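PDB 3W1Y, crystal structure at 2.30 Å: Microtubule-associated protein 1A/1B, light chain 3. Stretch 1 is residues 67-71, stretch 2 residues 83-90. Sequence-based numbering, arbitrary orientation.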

# COMPACT_ATOMS: atom_id res chain seq x y z
N CYS A 67 3.56 -18.53 -0.75
CA CYS A 67 2.27 -18.55 -0.08
C CYS A 67 2.47 -18.18 1.38
O CYS A 67 3.18 -18.87 2.10
N ASN A 68 1.82 -17.09 1.80
CA ASN A 68 1.89 -16.59 3.15
C ASN A 68 0.49 -16.60 3.79
O ASN A 68 -0.50 -16.18 3.18
N LYS A 69 0.42 -17.11 5.02
CA LYS A 69 -0.78 -17.13 5.81
C LYS A 69 -0.66 -16.12 6.93
O LYS A 69 0.42 -15.89 7.46
N PHE A 70 -1.78 -15.52 7.30
CA PHE A 70 -1.82 -14.56 8.39
C PHE A 70 -3.04 -14.90 9.22
O PHE A 70 -3.96 -15.50 8.73
N LEU A 71 -3.02 -14.50 10.49
CA LEU A 71 -4.17 -14.57 11.36
C LEU A 71 -4.30 -13.20 12.03
O LEU A 71 -3.58 -12.87 12.97
N MET A 83 0.77 -3.80 5.49
CA MET A 83 2.03 -3.58 6.21
C MET A 83 2.58 -4.86 6.79
O MET A 83 3.76 -5.07 6.71
N ALA A 84 1.72 -5.73 7.35
CA ALA A 84 2.19 -7.05 7.78
C ALA A 84 2.81 -7.89 6.62
O ALA A 84 3.83 -8.57 6.80
N LEU A 85 2.20 -7.80 5.43
CA LEU A 85 2.65 -8.54 4.24
C LEU A 85 3.99 -7.98 3.73
O LEU A 85 4.87 -8.74 3.36
N ARG A 86 4.12 -6.66 3.77
CA ARG A 86 5.37 -5.98 3.46
C ARG A 86 6.56 -6.45 4.34
O ARG A 86 7.65 -6.75 3.83
N GLN A 87 6.33 -6.49 5.65
CA GLN A 87 7.28 -7.02 6.62
C GLN A 87 7.63 -8.48 6.35
O GLN A 87 8.78 -8.86 6.46
N ARG A 88 6.62 -9.29 6.05
CA ARG A 88 6.81 -10.72 5.84
C ARG A 88 7.57 -11.01 4.54
O ARG A 88 8.33 -11.98 4.46
N LEU A 89 7.35 -10.20 3.52
CA LEU A 89 8.03 -10.35 2.23
C LEU A 89 9.40 -9.65 2.25
O LEU A 89 10.15 -9.71 1.26
N LEU A 90 9.70 -8.98 3.36
CA LEU A 90 10.89 -8.15 3.53
C LEU A 90 11.23 -7.30 2.29
O LEU A 90 12.34 -7.37 1.75

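The most unusual feature of this contact is the guanidinium of Arg88 lying flat on the ring of Phe70: the two centres are 4.1 Å apart and the planes differ by only 21°. Arg88 CZ sits 25° off the ring normal, also 4.1 Å from the centroid of the Phe70 ring, which satisfies a cation-pi geometry as well as a stack. The closest pair in this overlap is Phe70 CE2 to Arg88 NH1, at 3.5 Å.

Arg88 reaches this position from a CA-to-CB bond directed toward the strand. Its chi1 is t, but chi2 (93°) and chi3 (115°) fall between wells, so the long side chain bends to lay its end over the ring. One detail deserves caution: Arg88 NH2 is modelled 2.2 Å from Lys69 O, too short for a hydrogen bond, and this clash supports no inference. No hydrogen bond joins the two stretches.

Phe70 has more of its surface covered by the other stretch than any other residue here, 97 Å². Its CA-to-CB bond points sideways, yet chi1 m (-65°) and chi2 81° bring the ring end nearer the helix. There Phe70 CE2 lies 4.0 Å from Ala84 CB, while Ala84 O approaches the ring edge, 3.8 Å from Phe70 CE2. Leu85, with chi1 t and chi2 p, adds an apolar contact of 3.8 Å between its CD1 and Phe70 CZ.

Asn68, chi1 m, points toward the helix, two residues before Phe70. Its OD1 is 3.4 Å from Arg88 CG and its ND2 is 3.7 Å from Leu89 CD2, so its amide packs by van der Waals contact here. The intervening Lys69 directs its CA-to-CB bond away, as strand alternation predicts, and its NZ is hydrogen-bonded elsewhere in the structure.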

# COMPACT_ATOMS: atom_id res chain seq x y z
CB CYS A 67 1.63 -19.93 -0.20
SG CYS A 67 0.15 -20.16 0.77
CB ASN A 68 2.46 -15.17 3.15
CG ASN A 68 3.91 -15.13 2.72
OD1 ASN A 68 4.80 -15.47 3.50
ND2 ASN A 68 4.16 -14.71 1.50
CB LYS A 69 -0.97 -18.48 6.47
CG LYS A 69 -1.20 -19.63 5.52
CD LYS A 69 -0.98 -20.89 6.32
CE LYS A 69 -1.46 -22.07 5.58
NZ LYS A 69 -1.00 -23.30 6.26
CB PHE A 70 -1.94 -13.11 7.84
CG PHE A 70 -0.75 -12.66 7.05
CD1 PHE A 70 -0.59 -13.02 5.72
CD2 PHE A 70 0.25 -11.89 7.65
CE1 PHE A 70 0.55 -12.63 4.99
CE2 PHE A 70 1.37 -11.49 6.91
CZ PHE A 70 1.51 -11.86 5.58
CB LEU A 71 -3.96 -15.69 12.37
CG LEU A 71 -5.13 -16.05 13.29
CD1 LEU A 71 -6.39 -16.42 12.48
CD2 LEU A 71 -4.73 -17.20 14.26
CB MET A 83 1.90 -2.50 7.29
CG MET A 83 1.45 -1.16 6.73
SD MET A 83 0.88 -0.07 8.06
CE MET A 83 2.47 0.74 8.47
CB ALA A 84 1.08 -7.81 8.48
CB LEU A 85 1.58 -8.54 3.14
CG LEU A 85 1.78 -9.29 1.80
CD1 LEU A 85 2.08 -10.82 1.93
CD2 LEU A 85 0.54 -9.09 0.95
CB ARG A 86 5.15 -4.49 3.64
CG ARG A 86 5.90 -3.68 2.68
CD ARG A 86 5.98 -2.23 3.11
NE ARG A 86 6.52 -1.43 2.02
CZ ARG A 86 7.82 -1.35 1.73
NH1 ARG A 86 8.70 -2.03 2.45
NH2 ARG A 86 8.23 -0.59 0.71
CB GLN A 87 6.70 -6.94 8.04
CG GLN A 87 6.36 -5.55 8.60
CD GLN A 87 5.58 -5.62 9.95
OE1 GLN A 87 5.75 -6.58 10.72
NE2 GLN A 87 4.70 -4.63 10.20
CB ARG A 88 5.45 -11.42 5.82
CG ARG A 88 5.55 -12.91 5.58
CD ARG A 88 5.60 -13.67 6.91
NE ARG A 88 4.41 -14.51 7.04
CZ ARG A 88 3.47 -14.35 7.96
NH1 ARG A 88 3.57 -13.41 8.89
NH2 ARG A 88 2.43 -15.17 7.96
CB LEU A 89 7.18 -9.76 1.09
CG LEU A 89 5.85 -10.43 0.73
CD1 LEU A 89 5.12 -9.63 -0.32
CD2 LEU A 89 6.09 -11.84 0.25
CB LEU A 90 12.08 -8.98 4.02
CG LEU A 90 11.82 -9.68 5.37
CD1 LEU A 90 12.63 -10.97 5.51
CD2 LEU A 90 12.03 -8.73 6.55